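Protein spaetzle C-106 (Drosophila melanogaster, PDB 4LXR) acts as the cleaved, disulfide-linked dimeric cytokine that binds the Toll receptor and switches on signalling in dorsal-ventral patterning and antifungal immunity. Local coordinates at the interface of chains C and A and the interface of chains A and B. Sequence-based numbering; all coordinates share one arbitrary frame. Chains: chain A/B, Protein spaetzle C-106; chain C, Protein toll.

Contact 1: the interface of chains C and A. Residues chain C 176, 198, 200, 202, 224, 226; chain A 61-64.
A:Tyr64 of Spaetzle points its phenol hydroxyl at the carboxylate of C:Glu176 on Toll. Here the loop A:Pro61 to A:Tyr64 docks on the leucine-rich-repeat solenoid of the receptor. The Toll residues come from strands 174-176, 198-200 and 222-224 and the loops just after the last two. A:Tyr64 OH donates to C:Glu176 OE1 at 2.6 Å, on the anti side of that oxygen. The ring and the carboxylate lie nearly coplanar, 21° apart, although the two side chains cross at about a right angle.

A:Gln62 is read on its backbone and its side chain. Its N donates to the anti lone pair of C:Asp224 OD2 at 2.9 Å. Its carbonyl O takes a nearly straight bond from C:Asn200 ND2 at 3.0 Å, tilted from the carbonyl plane. The side-chain OE1 receives C:Gln198 NE2 at 2.9 Å on an in-plane lone pair, with the two amides almost perpendicular. The chain of A:Gln62 is extended beyond CG (chi2 172°), which carries its amide up to C:Gln198. A:Pro61 lays CB and CG over one face of the C:Trp202 indole, with CB 3.9 Å from the centroid of the five-membered ring. The edge of C:His226 meets the same CB.

A second shell holds the receptor groups in place. C:Gln198 NE2 also donates to C:Asn200 OD1, which fixes the turn of the C:Asn200 amide. The other end of that amide serves C:Glu176, whose OE1 thus accepts from C:Asn200 ND2, C:Trp202 NE1 and the tyrosine. Three donors on one oxygen may favour a charged carboxylate. C:Trp202 NE1 meets C:Glu176 OE1 on the syn side, about 20° out of the carboxylate plane, and that oxygen lies in the plane of the indole at its edge. C:Asp224 is steadied from behind: its OD1 accepts both the backbone N of C:His226 and the imidazole ND1, the latter at 2.6 Å.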
# COMPACT_ATOMS: atom_id res chain seq x y z
N GLU C 176 -7.16 7.28 36.72
CA GLU C 176 -6.09 6.90 35.84
C GLU C 176 -4.81 6.90 36.68
O GLU C 176 -4.22 7.96 36.90
CB GLU C 176 -6.00 7.87 34.65
CG GLU C 176 -4.79 7.60 33.69
CD GLU C 176 -4.75 6.15 33.20
OE1 GLU C 176 -5.22 5.88 32.06
OE2 GLU C 176 -4.27 5.28 33.96
N GLN C 198 -14.57 3.87 35.93
CA GLN C 198 -13.35 3.43 35.24
C GLN C 198 -12.15 3.39 36.18
O GLN C 198 -11.79 4.39 36.81
CB GLN C 198 -13.05 4.33 34.01
CG GLN C 198 -11.89 3.84 33.15
CD GLN C 198 -12.12 2.42 32.59
OE1 GLN C 198 -13.22 2.11 32.11
NE2 GLN C 198 -11.11 1.55 32.71
N ASN C 200 -8.34 2.53 35.97
CA ASN C 200 -7.14 2.22 35.21
C ASN C 200 -5.90 2.04 36.09
O ASN C 200 -5.47 2.97 36.76
CB ASN C 200 -6.86 3.31 34.15
CG ASN C 200 -7.61 3.05 32.86
OD1 ASN C 200 -8.42 2.13 32.80
ND2 ASN C 200 -7.36 3.87 31.83
N TRP C 202 -3.04 0.10 34.81
CA TRP C 202 -2.07 -0.57 33.94
C TRP C 202 -0.65 -0.11 34.24
O TRP C 202 -0.45 0.99 34.79
CB TRP C 202 -2.41 -0.34 32.44
CG TRP C 202 -2.64 1.10 32.11
CD1 TRP C 202 -3.80 1.81 32.31
CD2 TRP C 202 -1.70 2.02 31.56
NE1 TRP C 202 -3.64 3.12 31.89
CE2 TRP C 202 -2.35 3.27 31.43
CE3 TRP C 202 -0.37 1.92 31.14
CZ2 TRP C 202 -1.71 4.40 30.93
CZ3 TRP C 202 0.26 3.04 30.62
CH2 TRP C 202 -0.41 4.26 30.52
N ASP C 224 -8.68 -2.05 34.18
CA ASP C 224 -7.59 -2.30 33.26
C ASP C 224 -6.33 -2.51 34.04
O ASP C 224 -5.82 -1.58 34.64
CB ASP C 224 -7.45 -1.14 32.27
CG ASP C 224 -6.40 -1.41 31.19
OD1 ASP C 224 -5.48 -2.23 31.41
OD2 ASP C 224 -6.50 -0.78 30.12
N HIS C 226 -3.58 -4.26 32.57
CA HIS C 226 -2.55 -4.71 31.64
C HIS C 226 -1.15 -4.31 32.09
O HIS C 226 -0.98 -3.33 32.80
CB HIS C 226 -2.87 -4.33 30.18
CG HIS C 226 -2.53 -2.92 29.77
ND1 HIS C 226 -3.48 -1.91 29.72
CD2 HIS C 226 -1.39 -2.38 29.28
CE1 HIS C 226 -2.92 -0.80 29.28
NE2 HIS C 226 -1.65 -1.05 29.00
N PRO A 61 -4.99 1.75 26.41
CA PRO A 61 -5.68 1.43 27.67
C PRO A 61 -7.17 1.72 27.58
O PRO A 61 -7.59 2.49 26.72
CB PRO A 61 -5.02 2.37 28.70
CG PRO A 61 -3.70 2.78 28.06
CD PRO A 61 -3.99 2.82 26.58
N GLN A 62 -7.97 1.15 28.48
CA GLN A 62 -9.40 1.46 28.50
C GLN A 62 -9.67 2.97 28.67
O GLN A 62 -8.85 3.69 29.26
CB GLN A 62 -10.12 0.67 29.60
CG GLN A 62 -10.25 -0.81 29.29
CD GLN A 62 -10.79 -1.62 30.46
OE1 GLN A 62 -11.12 -1.09 31.52
NE2 GLN A 62 -10.87 -2.93 30.26
N SER A 63 -10.81 3.42 28.14
CA SER A 63 -11.29 4.80 28.19
C SER A 63 -10.68 5.71 27.13
O SER A 63 -11.13 6.84 26.95
CB SER A 63 -11.12 5.43 29.58
OG SER A 63 -9.80 5.88 29.80
N TYR A 64 -9.64 5.23 26.45
CA TYR A 64 -9.02 6.00 25.37
C TYR A 64 -9.63 5.61 24.02
O TYR A 64 -9.71 4.44 23.69
CB TYR A 64 -7.50 5.83 25.37
CG TYR A 64 -6.84 6.31 26.65
CD1 TYR A 64 -6.48 7.63 26.80
CD2 TYR A 64 -6.60 5.43 27.70
CE1 TYR A 64 -5.88 8.09 27.99
CE2 TYR A 64 -6.01 5.86 28.89
CZ TYR A 64 -5.65 7.19 29.03
OH TYR A 64 -5.07 7.63 30.20

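Contact 2: the interface of chains A and B. Residues chain A 9, 60-61, 101, 103; chain B 9, 56, 60, 103.
Both copies of Leu9 turn CG anti to the carbonyl carbon, but they differ at the second torsion: chi2 is 167° in A:Leu9 and 70° in B:Leu9. That torsion decides which methyls meet. The two side chains reach toward each other tip to tip, and A:Leu9 CD1 meets B:Leu9 CD2 at 3.5 Å. This is part of the homodimer interface of Spaetzle C-106, a disulfide-linked cystine-knot cytokine. The whole interface is two-fold symmetric, and the leucine pair departs from that symmetry locally.

The other methyl of A:Leu9, CD2, touches B:Leu103 CD1 at 3.7 Å, with the side chains at about a right angle. A:Phe60 comes in across B:Leu9. Its ring atom CE1 lies 3.8 Å from B:Leu9 CD2 and nearly as close to CD1, so both branches of the leucine bear on one corner of the ring. The far tip of A:Phe60 meets its counterpart: CZ of A:Phe60 and CZ of B:Phe60 are 3.9 Å apart. These rings touch at their tips and do not stack. Each Phe60 ring is backed within its own chain by Leu103, whose CD2 sits over the centre of one face.

A:Leu103, on strand 95-105, uses its second methyl across the interface. The side chain slides past B:Phe56 in the opposite direction, and its CD1 packs 3.7 Å from B:Phe56 CG. The backbone of B:Phe56 is also close, with its carbonyl O 3.4 Å from A:Phe60 CD1. A:Pro61 CD makes a looser contact with B:Phe56 CB.

Polar groups meet here through water 1. B:Leu9 N and the water are 3.1 Å apart, nearly in line with the N-H. On the other side the water lies 2.5 Å from A:Cys101 O.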
# COMPACT_ATOMS: atom_id res chain seq x y z
N LEU A 9 0.81 4.71 13.46
CA LEU A 9 -0.52 4.27 13.85
C LEU A 9 -1.59 4.73 12.89
O LEU A 9 -2.63 4.09 12.76
CB LEU A 9 -0.84 4.76 15.25
CG LEU A 9 0.03 4.18 16.36
CD1 LEU A 9 -0.19 5.00 17.56
CD2 LEU A 9 -0.36 2.73 16.62
N PHE A 60 -4.71 0.05 23.17
CA PHE A 60 -4.52 1.20 24.06
C PHE A 60 -5.30 0.99 25.35
O PHE A 60 -6.15 0.12 25.39
CB PHE A 60 -4.92 2.50 23.33
CG PHE A 60 -4.00 2.82 22.18
CD1 PHE A 60 -2.70 3.25 22.43
CD2 PHE A 60 -4.40 2.61 20.87
CE1 PHE A 60 -1.83 3.51 21.39
CE2 PHE A 60 -3.53 2.86 19.80
CZ PHE A 60 -2.25 3.32 20.06
N PRO A 61 -4.99 1.75 26.41
CA PRO A 61 -5.68 1.43 27.67
C PRO A 61 -7.17 1.72 27.58
O PRO A 61 -7.59 2.49 26.72
CB PRO A 61 -5.02 2.37 28.70
CG PRO A 61 -3.70 2.78 28.06
CD PRO A 61 -3.99 2.82 26.58
N CYS A 101 -2.19 9.84 15.65
CA CYS A 101 -3.21 9.18 16.46
C CYS A 101 -3.44 9.88 17.80
O CYS A 101 -2.57 9.91 18.65
CB CYS A 101 -2.85 7.71 16.70
SG CYS A 101 -4.10 6.80 17.60
N LEU A 103 -5.46 10.06 21.33
CA LEU A 103 -6.25 9.24 22.23
C LEU A 103 -7.23 10.17 22.92
O LEU A 103 -6.85 10.91 23.81
CB LEU A 103 -5.36 8.52 23.27
CG LEU A 103 -4.23 7.62 22.73
CD1 LEU A 103 -3.59 6.77 23.83
CD2 LEU A 103 -4.70 6.71 21.61
N LEU B 9 0.92 9.82 21.87
CA LEU B 9 1.94 8.85 22.29
C LEU B 9 3.29 9.49 22.54
O LEU B 9 4.11 8.95 23.30
CB LEU B 9 2.07 7.73 21.26
CG LEU B 9 1.00 6.66 21.46
CD1 LEU B 9 -0.38 7.16 21.09
CD2 LEU B 9 1.34 5.40 20.69
N PHE B 56 1.53 5.22 26.65
CA PHE B 56 0.36 4.41 26.27
C PHE B 56 0.71 3.25 25.36
O PHE B 56 -0.10 2.80 24.55
CB PHE B 56 -0.72 5.29 25.63
CG PHE B 56 -1.02 6.53 26.43
CD1 PHE B 56 -1.64 6.43 27.67
CD2 PHE B 56 -0.64 7.78 25.96
CE1 PHE B 56 -1.89 7.56 28.42
CE2 PHE B 56 -0.88 8.90 26.71
CZ PHE B 56 -1.51 8.80 27.95
N PHE B 60 1.79 -3.61 23.25
CA PHE B 60 2.20 -3.99 21.90
C PHE B 60 3.12 -5.19 22.07
O PHE B 60 3.66 -5.39 23.16
CB PHE B 60 2.92 -2.82 21.17
CG PHE B 60 1.99 -1.71 20.73
CD1 PHE B 60 1.20 -1.85 19.59
CD2 PHE B 60 1.90 -0.53 21.45
CE1 PHE B 60 0.35 -0.83 19.17
CE2 PHE B 60 1.03 0.51 21.05
CZ PHE B 60 0.26 0.35 19.91
N LEU B 103 6.50 2.06 15.32
CA LEU B 103 6.48 0.67 15.73
C LEU B 103 7.34 -0.16 14.77
O LEU B 103 7.21 -0.03 13.56
CB LEU B 103 5.04 0.14 15.71
CG LEU B 103 3.99 1.01 16.40
CD1 LEU B 103 2.59 0.50 16.09
CD2 LEU B 103 4.22 1.08 17.91
O HOH W 1 -0.04 9.96 18.90

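The C-alpha centres of contact 1 and contact 2 are about 12 Å apart. They share A:Pro61, which touches Toll in one and chain B in the other. A:Phe60 precedes it in the same loop, so the segment that docks on the receptor continues directly into the dimer interface. Receptor binding and dimerisation are thus structurally adjacent in chain A. Movement at one contact could be felt at the other, although the structure alone does not show this. The assembly holds one Toll and two Spaetzle chains, which fits the reported binding of one receptor to a homodimer.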